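Local coordinates for protein hemolysin BL lytic component L1 (Bacillus cereus, PDB 7NMQ) that serves as lytic component L1 of the haemolysin BL enterotoxin and, as an alpha-helical pore-forming toxin component, probably acts at target-cell membranes, at residues A[129-134]-A[302-307]; A[136-141]-A[295-300]; A[143-148]-A[288-293]. All coordinates share one frame; numbering follows the deposited sequence.

In the fold
The three contacts are successive levels of a single antiparallel pairing between helix 107-154 and helix 275-325, two of the long helices of the bundle that forms the body of this ClyA-like toxin component. As helix 107-154 advances from interaction 1 to interaction 3, helix 275-325 is met at ever earlier residues. Centres lie about 11 Å apart between interactions 1 and 2 and about 10 Å apart between 2 and 3, whereas interactions 1 and 3 are about 21 Å apart and do not touch. The polar content changes from level to level: apolar packing in interaction 1, a salt bridge in interaction 2, and at 143-148/288-293 a bound di(hydroxyethyl)ether, probably from the crystallisation liquor.

Interaction 1 (A[129-134]-A[302-307]); sequences TDVIKM and LSLTNI
V131 turns one methyl onto the end of L304, and with that touch segment 129-134 begins its contact with 302-307. Branch CG1 of V131 meets CD1 of L304 at 3.8 Å, the two side chains crossing at about a right angle. CG1 stands anti to the backbone N (chi1 174°) and is thereby the branch presented to the leucine.

The next residue, I132, makes the broader contact, and its CA is 6.9 Å from the CA of L304. Its CG1 arm runs past L304 in the opposite direction to the leucine side chain, with CG1 3.9 Å from L304 CB. Extended beyond that point (chi2 170°), the arm brings CD1 to T305, 3.5 Å from OG1. This last approach is van der Waals only; the threonine hydroxyl is hydrogen-bonded to the carbonyl oxygen of I301, one turn back in its own helix.

The short axes come within 9.8 Å at 168°, so the helices run nearly antiparallel, and between these segments the seam holds no hydrogen bond. Helix 45-103 packs against the V131 side, where Q76 touches the valine. L304 also rests on V128 and L135 of helix 107-154, while S303 and I307 of the partner segment face helix 10-33, giving the pair its place within a multi-helix bundle.

Interaction 2 (A[136-141]-A[295-300]); sequences QDFKGK and QTVDQA
K139 reaches across to D298 and ties the two helices with a salt bridge, NZ to OD1 at 2.8 Å. The carboxylate oxygen accepts on its syn lone pair, the one on the side of OD2. In the conformer of Q136 modelled here, the same ammonium group also donates back within its own helix to OE1 of that residue, at 2.8 Å, lying in the amide's carbonyl plane with a C=O...N angle of 135°. Two acceptors thus grip NZ, one from each helix. On the other end of the Q136 amide, NE2 makes a weak bond to a water that in turn donates to D298 OD1 at 2.6 Å. Lysine, glutamine, water and aspartate close a ring of contacts whose glutamine-water side is the weak one. OD1 receives both the ammonium and the water, which probably spreads its negative charge and fixes the rotation of the carboxylate.

Such a grip depends on a folded lysine. Its CG is anti to the backbone N (chi1 -155°), and the chain then bends at each of the three following torsions, so that the aliphatic part wraps beside the carboxylate and CG comes to 3.4 Å from D298 OD1. The base of the chain is apolar in its dealings: K139 CB packs at 3.9 Å on CG1 of V297, whose other methyl, CG2, sits 4.2 Å from CD2 of the F138 ring in an oblique approach. F138 continues onto Y68, N65 and W69 of helix 45-103, and V297 onto M24 of helix 10-33.

An apolar inner side flanked by an interhelical salt bridge toward the edge is characteristic of antiparallel amphipathic helices in a long bundle, here the elongated helical body of a ClyA-like toxin component.

Interaction 3 (A[143-148]-A[288-293]); sequences YQNSTD and ETLAYL. With PEG (di(hydroxyethyl)ether), chain B.
S146 and L290 face each other where the backbones of 143-148 and 288-293 draw close, with 5.2 Å between their CA atoms. The small serine permits this: its CB lies 3.9 Å from CB of L290, and its hydroxyl, set anti to the backbone N (chi1 179°), is carried across toward the start of A291, whose N is 3.7 Å from OG. No hydrogen bond links the two protein segments, and the hydroxyl turns instead to a bound di(hydroxyethyl)ether, with O4 2.7 Å from S146 OG.

L290 turns its two methyls to the residue before the serine, N145. Both CD1 and CD2 of the leucine pack beside the asparagine side chain, which crosses that of L290 at a slant.

The ether, probably from the crystallisation liquor, reaches from S146 on one helix to E288 on the other. Its far hydroxyl, O1, donates to OE1 of E288 at 2.7 Å, while the same O1 approaches the Y292 ring obliquely, 3.6 Å from CE1. E288 bends at chi2 (-55°) to bring its carboxylate to the ligand, which is hydrogen-bonded to the carbonyl oxygen of K287 as well.

The short axes approach to 8.8 Å at a crossing angle of -155°. Around them, N145 and L290 abut helix 45-103, L290 also meets M31 of helix 10-33, and E288 and Y292 turn to helix 173-200, where K188 makes a cation-pi contact with the tyrosine.

Interaction 1 (A[129-134]-A[302-307])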
loop_
_atom_site.group_PDB
_atom_site.type_symbol
_atom_site.label_atom_id
_atom_site.label_comp_id
_atom_site.label_asym_id
_atom_site.label_seq_id
_atom_site.Cartn_x
_atom_site.Cartn_y
_atom_site.Cartn_z
ATOM N N THR A 129 15.759 6.007 0.836
ATOM C CA THR A 129 16.660 4.899 1.222
ATOM C C THR A 129 16.386 4.496 2.671
ATOM O O THR A 129 16.308 3.273 2.960
ATOM C CB THR A 129 18.129 5.279 1.059
ATOM O OG1 THR A 129 18.272 5.392 -0.352
ATOM C CG2 THR A 129 19.064 4.256 1.662
ATOM N N ASP A 130 16.215 5.472 3.554
ATOM C CA ASP A 130 15.963 5.190 4.994
ATOM C C ASP A 130 14.605 4.500 5.179
ATOM O O ASP A 130 14.472 3.600 6.019
ATOM C CB ASP A 130 16.025 6.466 5.830
ATOM C CG ASP A 130 17.420 7.078 5.841
ATOM O OD1 ASP A 130 18.403 6.351 5.471
ATOM O OD2 ASP A 130 17.521 8.255 6.207
ATOM N N VAL A 131 13.620 4.930 4.429
ATOM C CA VAL A 131 12.268 4.354 4.535
ATOM C C VAL A 131 12.338 2.931 4.011
ATOM O O VAL A 131 11.762 2.025 4.630
ATOM C CB VAL A 131 11.228 5.182 3.788
ATOM C CG1 VAL A 131 9.875 4.497 3.788
ATOM C CG2 VAL A 131 11.128 6.575 4.364
ATOM N N ILE A 132 13.008 2.702 2.911
ATOM C CA ILE A 132 13.162 1.328 2.400
ATOM C C ILE A 132 13.852 0.464 3.465
ATOM O O ILE A 132 13.420 -0.708 3.596
ATOM C CB ILE A 132 13.867 1.333 1.044
ATOM C CG1 ILE A 132 13.034 2.067 -0.024
ATOM C CG2 ILE A 132 14.265 -0.090 0.674
ATOM C CD1 ILE A 132 13.770 2.323 -1.305
ATOM N N LYS A 133 14.870 0.957 4.170
ATOM C CA LYS A 133 15.560 0.103 5.180
ATOM C C LYS A 133 14.553 -0.253 6.284
ATOM O O LYS A 133 14.537 -1.449 6.725
ATOM C CB LYS A 133 16.815 0.796 5.737
ATOM C CG LYS A 133 17.563 0.056 6.851
ATOM C CD LYS A 133 17.657 -1.468 6.743
ATOM C CE LYS A 133 18.591 -2.130 7.743
ATOM N NZ LYS A 133 18.460 -1.581 9.118
ATOM N N MET A 134 13.798 0.733 6.773
ATOM C CA MET A 134 12.747 0.508 7.798
ATOM C C MET A 134 11.761 -0.547 7.294
ATOM O O MET A 134 11.424 -1.492 8.058
ATOM C CB MET A 134 12.085 1.838 8.163
ATOM C CG MET A 134 10.959 1.788 9.127
ATOM S SD MET A 134 9.394 1.136 8.466
ATOM C CE MET A 134 9.038 2.414 7.278
ATOM N N LEU A 302 9.176 -2.110 -3.619
ATOM C CA LEU A 302 9.438 -1.935 -5.073
ATOM C C LEU A 302 8.987 -0.545 -5.500
ATOM O O LEU A 302 9.699 0.142 -6.238
ATOM C CB LEU A 302 8.688 -2.972 -5.901
ATOM C CG LEU A 302 9.265 -4.361 -5.911
ATOM C CD1 LEU A 302 8.393 -5.251 -6.779
ATOM C CD2 LEU A 302 10.685 -4.381 -6.394
ATOM N N SER A 303 7.832 -0.087 -5.040
ATOM C CA SER A 303 7.271 1.216 -5.474
ATOM C C SER A 303 8.089 2.373 -4.886
ATOM O O SER A 303 8.233 3.427 -5.557
ATOM C CB SER A 303 5.820 1.312 -5.155
ATOM O OG SER A 303 5.105 0.374 -5.927
ATOM N N LEU A 304 8.621 2.224 -3.684
ATOM C CA LEU A 304 9.492 3.273 -3.115
ATOM C C LEU A 304 10.844 3.264 -3.819
ATOM O O LEU A 304 11.436 4.335 -3.945
ATOM C CB LEU A 304 9.628 3.023 -1.622
ATOM C CG LEU A 304 8.429 3.437 -0.809
ATOM C CD1 LEU A 304 8.628 2.972 0.591
ATOM C CD2 LEU A 304 8.220 4.905 -0.837
ATOM N N THR A 305 11.346 2.101 -4.201
ATOM C CA THR A 305 12.597 2.003 -4.993
ATOM C C THR A 305 12.395 2.773 -6.295
ATOM O O THR A 305 13.318 3.503 -6.711
ATOM C CB THR A 305 12.986 0.537 -5.198
ATOM O OG1 THR A 305 13.267 -0.023 -3.911
ATOM C CG2 THR A 305 14.205 0.372 -6.074
ATOM N N ASN A 306 11.216 2.701 -6.876
ATOM C CA ASN A 306 10.930 3.431 -8.134
ATOM C C ASN A 306 10.927 4.933 -7.834
ATOM O O ASN A 306 11.505 5.696 -8.603
ATOM C CB ASN A 306 9.620 2.992 -8.766
ATOM C CG ASN A 306 9.433 3.601 -10.130
ATOM O OD1 ASN A 306 10.346 3.581 -10.963
ATOM N ND2 ASN A 306 8.293 4.220 -10.337
ATOM N N ILE A 307 10.345 5.352 -6.714
ATOM C CA ILE A 307 10.347 6.786 -6.312
ATOM C C ILE A 307 11.794 7.235 -6.158
ATOM O O ILE A 307 12.157 8.324 -6.657
ATOM C CB ILE A 307 9.521 7.051 -5.044
ATOM C CG1 ILE A 307 8.034 6.835 -5.360
ATOM C CG2 ILE A 307 9.781 8.420 -4.433
ATOM C CD1 ILE A 307 7.101 6.965 -4.179
#

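Interaction 2 (A[136-141]-A[295-300])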
loop_
_atom_site.group_PDB
_atom_site.type_symbol
_atom_site.label_atom_id
_atom_site.label_comp_id
_atom_site.label_asym_id
_atom_site.label_seq_id
_atom_site.Cartn_x
_atom_site.Cartn_y
_atom_site.Cartn_z
ATOM N N GLN A 136 12.283 -2.930 5.011
ATOM C CA GLN A 136 12.956 -4.233 4.879
ATOM C C GLN A 136 13.005 -4.880 6.257
ATOM O O GLN A 136 12.682 -6.085 6.322
ATOM C CB GLN A 136 14.341 -4.083 4.250
ATOM C CG GLN A 136 14.899 -5.448 3.872
ATOM C CD GLN A 136 13.917 -6.193 2.993
ATOM O OE1 GLN A 136 13.392 -7.256 3.339
ATOM N NE2 GLN A 136 13.673 -5.632 1.822
ATOM N N ASP A 137 13.334 -4.114 7.300
ATOM C CA ASP A 137 13.376 -4.623 8.691
ATOM C C ASP A 137 11.968 -5.157 9.047
ATOM O O ASP A 137 11.825 -6.255 9.619
ATOM C CB ASP A 137 13.837 -3.573 9.696
ATOM C CG ASP A 137 15.295 -3.143 9.581
ATOM O OD1 ASP A 137 16.103 -3.899 8.993
ATOM O OD2 ASP A 137 15.617 -2.072 10.116
ATOM N N PHE A 138 10.943 -4.394 8.711
ATOM C CA PHE A 138 9.563 -4.745 9.051
ATOM C C PHE A 138 9.158 -5.976 8.263
ATOM O O PHE A 138 8.516 -6.892 8.802
ATOM C CB PHE A 138 8.664 -3.572 8.737
ATOM C CG PHE A 138 7.224 -3.782 9.114
ATOM C CD1 PHE A 138 6.865 -4.345 10.335
ATOM C CD2 PHE A 138 6.236 -3.361 8.263
ATOM C CE1 PHE A 138 5.521 -4.536 10.649
ATOM C CE2 PHE A 138 4.898 -3.486 8.597
ATOM C CZ PHE A 138 4.555 -4.046 9.811
ATOM N N LYS A 139 9.558 -6.083 7.001
ATOM C CA LYS A 139 9.264 -7.266 6.173
ATOM C C LYS A 139 9.861 -8.494 6.856
ATOM O O LYS A 139 9.202 -9.557 6.897
ATOM C CB LYS A 139 9.793 -7.067 4.754
ATOM C CG LYS A 139 9.085 -7.880 3.712
ATOM C CD LYS A 139 9.457 -9.298 3.645
ATOM C CE LYS A 139 10.933 -9.540 3.514
ATOM N NZ LYS A 139 11.442 -8.980 2.245
ATOM N N GLY A 140 11.065 -8.382 7.377
ATOM C CA GLY A 140 11.681 -9.511 8.092
ATOM C C GLY A 140 10.819 -9.945 9.272
ATOM O O GLY A 140 10.610 -11.173 9.456
ATOM N N LYS A 141 10.279 -8.996 10.044
ATOM C CA LYS A 141 9.399 -9.324 11.207
ATOM C C LYS A 141 8.091 -9.935 10.719
ATOM O O LYS A 141 7.642 -10.923 11.321
ATOM C CB LYS A 141 9.126 -8.068 12.038
ATOM C CG LYS A 141 10.342 -7.470 12.718
ATOM C CD LYS A 141 11.099 -8.341 13.672
ATOM C CE LYS A 141 12.325 -7.664 14.264
ATOM N NZ LYS A 141 12.020 -6.845 15.471
ATOM N N GLN A 295 3.959 -9.874 1.588
ATOM C CA GLN A 295 3.992 -9.732 0.113
ATOM C C GLN A 295 3.709 -8.279 -0.266
ATOM O O GLN A 295 4.330 -7.752 -1.211
ATOM C CB GLN A 295 2.996 -10.642 -0.581
ATOM C CG GLN A 295 3.307 -12.108 -0.376
ATOM C CD GLN A 295 2.116 -12.956 -0.771
ATOM O OE1 GLN A 295 1.082 -12.485 -1.285
ATOM N NE2 GLN A 295 2.276 -14.230 -0.588
ATOM N N THR A 296 2.770 -7.652 0.427
ATOM C CA THR A 296 2.363 -6.264 0.149
ATOM C C THR A 296 3.491 -5.319 0.561
ATOM O O THR A 296 3.764 -4.333 -0.178
ATOM C CB THR A 296 1.040 -5.911 0.834
ATOM O OG1 THR A 296 0.053 -6.844 0.414
ATOM C CG2 THR A 296 0.612 -4.527 0.429
ATOM N N VAL A 297 4.161 -5.553 1.677
ATOM C CA VAL A 297 5.327 -4.707 2.035
ATOM C C VAL A 297 6.398 -4.884 0.957
ATOM O O VAL A 297 7.065 -3.882 0.626
ATOM C CB VAL A 297 5.868 -5.023 3.441
ATOM C CG1 VAL A 297 7.222 -4.351 3.702
ATOM C CG2 VAL A 297 4.860 -4.590 4.473
ATOM N N ASP A 298 6.633 -6.064 0.437
ATOM C CA ASP A 298 7.605 -6.231 -0.675
ATOM C C ASP A 298 7.211 -5.334 -1.871
ATOM O O ASP A 298 8.119 -4.710 -2.490
ATOM C CB ASP A 298 7.753 -7.688 -1.090
ATOM C CG ASP A 298 8.641 -8.562 -0.203
ATOM O OD1 ASP A 298 9.588 -8.033 0.402
ATOM O OD2 ASP A 298 8.376 -9.800 -0.127
ATOM N N GLN A 299 5.925 -5.281 -2.202
ATOM C CA GLN A 299 5.396 -4.443 -3.290
ATOM C C GLN A 299 5.662 -2.981 -2.948
ATOM O O GLN A 299 6.057 -2.195 -3.845
ATOM C CB GLN A 299 3.936 -4.677 -3.564
ATOM C CG GLN A 299 3.661 -6.053 -4.100
ATOM C CD GLN A 299 2.183 -6.100 -4.363
ATOM O OE1 GLN A 299 1.389 -6.191 -3.447
ATOM N NE2 GLN A 299 1.824 -5.702 -5.565
ATOM N N ALA A 300 5.411 -2.579 -1.712
ATOM C CA ALA A 300 5.655 -1.205 -1.248
ATOM C C ALA A 300 7.143 -0.862 -1.410
ATOM O O ALA A 300 7.486 0.286 -1.821
ATOM C CB ALA A 300 5.190 -0.998 0.165
HETATM O O HOH W 1 11.691 -6.833 -0.574
#

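Interaction 3 (A[143-148]-A[288-293])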
loop_
_atom_site.group_PDB
_atom_site.type_symbol
_atom_site.label_atom_id
_atom_site.label_comp_id
_atom_site.label_asym_id
_atom_site.label_seq_id
_atom_site.Cartn_x
_atom_site.Cartn_y
_atom_site.Cartn_z
ATOM N N TYR A 143 7.647 -11.664 7.922
ATOM C CA TYR A 143 7.975 -13.018 7.434
ATOM C C TYR A 143 8.177 -13.975 8.600
ATOM O O TYR A 143 7.695 -15.123 8.504
ATOM C CB TYR A 143 9.215 -12.948 6.547
ATOM C CG TYR A 143 9.646 -14.251 5.919
ATOM C CD1 TYR A 143 8.768 -15.002 5.158
ATOM C CD2 TYR A 143 10.945 -14.715 6.052
ATOM C CE1 TYR A 143 9.172 -16.179 4.552
ATOM C CE2 TYR A 143 11.373 -15.867 5.410
ATOM C CZ TYR A 143 10.494 -16.596 4.631
ATOM O OH TYR A 143 10.912 -17.728 3.958
ATOM N N GLN A 144 8.834 -13.540 9.665
ATOM C CA GLN A 144 9.066 -14.419 10.841
ATOM C C GLN A 144 7.722 -14.770 11.473
ATOM O O GLN A 144 7.471 -15.950 11.746
ATOM C CB GLN A 144 9.941 -13.700 11.850
ATOM C CG GLN A 144 11.389 -13.704 11.416
ATOM C CD GLN A 144 11.889 -15.122 11.267
ATOM O OE1 GLN A 144 11.676 -15.969 12.128
ATOM N NE2 GLN A 144 12.546 -15.407 10.154
ATOM N N ASN A 145 6.848 -13.790 11.624
ATOM C CA ASN A 145 5.546 -14.055 12.287
ATOM C C ASN A 145 4.712 -14.966 11.384
ATOM O O ASN A 145 4.078 -15.930 11.852
ATOM C CB ASN A 145 4.819 -12.744 12.573
ATOM C CG ASN A 145 3.544 -12.946 13.365
ATOM O OD1 ASN A 145 3.494 -13.642 14.378
ATOM N ND2 ASN A 145 2.486 -12.386 12.879
ATOM N N SER A 146 4.727 -14.737 10.067
ATOM C CA SER A 146 3.979 -15.556 9.091
ATOM C C SER A 146 4.465 -16.999 9.172
ATOM O O SER A 146 3.641 -17.912 9.198
ATOM C CB SER A 146 4.065 -15.005 7.679
ATOM O OG SER A 146 3.356 -15.833 6.796
ATOM N N THR A 147 5.767 -17.242 9.095
ATOM C CA THR A 147 6.274 -18.617 9.016
ATOM C C THR A 147 6.045 -19.326 10.368
ATOM O O THR A 147 5.731 -20.500 10.366
ATOM C CB THR A 147 7.722 -18.705 8.580
ATOM O OG1 THR A 147 8.519 -17.906 9.429
ATOM C CG2 THR A 147 7.877 -18.144 7.190
ATOM N N ASP A 148 6.234 -18.629 11.482
ATOM C CA ASP A 148 5.986 -19.197 12.834
ATOM C C ASP A 148 4.528 -19.652 12.920
ATOM O O ASP A 148 4.242 -20.800 13.338
ATOM C CB ASP A 148 6.137 -18.146 13.924
ATOM C CG ASP A 148 7.555 -17.742 14.257
ATOM O OD1 ASP A 148 8.463 -18.522 13.941
ATOM O OD2 ASP A 148 7.712 -16.707 14.935
ATOM N N GLU A 288 -3.444 -16.803 5.754
ATOM C CA GLU A 288 -3.422 -16.212 4.416
ATOM C C GLU A 288 -3.056 -14.728 4.535
ATOM O O GLU A 288 -2.196 -14.233 3.784
ATOM C CB GLU A 288 -4.735 -16.441 3.697
ATOM C CG GLU A 288 -5.010 -17.910 3.405
ATOM C CD GLU A 288 -3.841 -18.543 2.625
ATOM O OE1 GLU A 288 -3.470 -18.030 1.539
ATOM O OE2 GLU A 288 -3.205 -19.471 3.171
ATOM N N THR A 289 -3.703 -14.023 5.439
ATOM C CA THR A 289 -3.465 -12.586 5.606
ATOM C C THR A 289 -2.014 -12.353 6.006
ATOM O O THR A 289 -1.401 -11.379 5.552
ATOM C CB THR A 289 -4.445 -11.967 6.587
ATOM O OG1 THR A 289 -5.756 -12.132 6.055
ATOM C CG2 THR A 289 -4.112 -10.509 6.814
ATOM N N LEU A 290 -1.449 -13.160 6.897
ATOM C CA LEU A 290 -0.060 -12.868 7.341
ATOM C C LEU A 290 0.893 -12.979 6.151
ATOM O O LEU A 290 1.873 -12.227 6.175
ATOM C CB LEU A 290 0.366 -13.845 8.418
ATOM C CG LEU A 290 -0.322 -13.681 9.772
ATOM C CD1 LEU A 290 0.231 -14.678 10.776
ATOM C CD2 LEU A 290 -0.256 -12.290 10.313
ATOM N N ALA A 291 0.687 -13.897 5.220
ATOM C CA ALA A 291 1.524 -14.025 4.009
ATOM C C ALA A 291 1.263 -12.826 3.087
ATOM O O ALA A 291 2.238 -12.230 2.633
ATOM C CB ALA A 291 1.275 -15.315 3.280
ATOM N N TYR A 292 0.001 -12.441 2.891
ATOM C CA TYR A 292 -0.335 -11.282 2.036
ATOM C C TYR A 292 0.331 -10.016 2.602
ATOM O O TYR A 292 0.758 -9.130 1.812
ATOM C CB TYR A 292 -1.846 -11.139 1.915
ATOM C CG TYR A 292 -2.535 -12.277 1.213
ATOM C CD1 TYR A 292 -1.893 -13.068 0.266
ATOM C CD2 TYR A 292 -3.881 -12.469 1.385
ATOM C CE1 TYR A 292 -2.549 -14.108 -0.382
ATOM C CE2 TYR A 292 -4.547 -13.507 0.746
ATOM C CZ TYR A 292 -3.897 -14.321 -0.164
ATOM O OH TYR A 292 -4.620 -15.358 -0.742
ATOM N N LEU A 293 0.414 -9.873 3.922
ATOM C CA LEU A 293 1.045 -8.694 4.556
ATOM C C LEU A 293 2.508 -8.602 4.114
ATOM O O LEU A 293 2.914 -7.500 3.684
ATOM C CB LEU A 293 0.949 -8.750 6.082
ATOM C CG LEU A 293 -0.333 -8.209 6.693
ATOM C CD1 LEU A 293 -0.511 -8.717 8.123
ATOM C CD2 LEU A 293 -0.296 -6.685 6.701
HETATM C C1 PEG B . -0.429 -17.909 1.886
HETATM O O1 PEG B . -1.140 -16.663 1.715
HETATM C C2 PEG B . -0.289 -18.329 3.319
HETATM O O2 PEG B . 0.919 -19.066 3.517
HETATM C C3 PEG B . 1.443 -18.946 4.831
HETATM C C4 PEG B . 1.297 -17.562 5.318
HETATM O O4 PEG B . 1.160 -17.463 6.686
#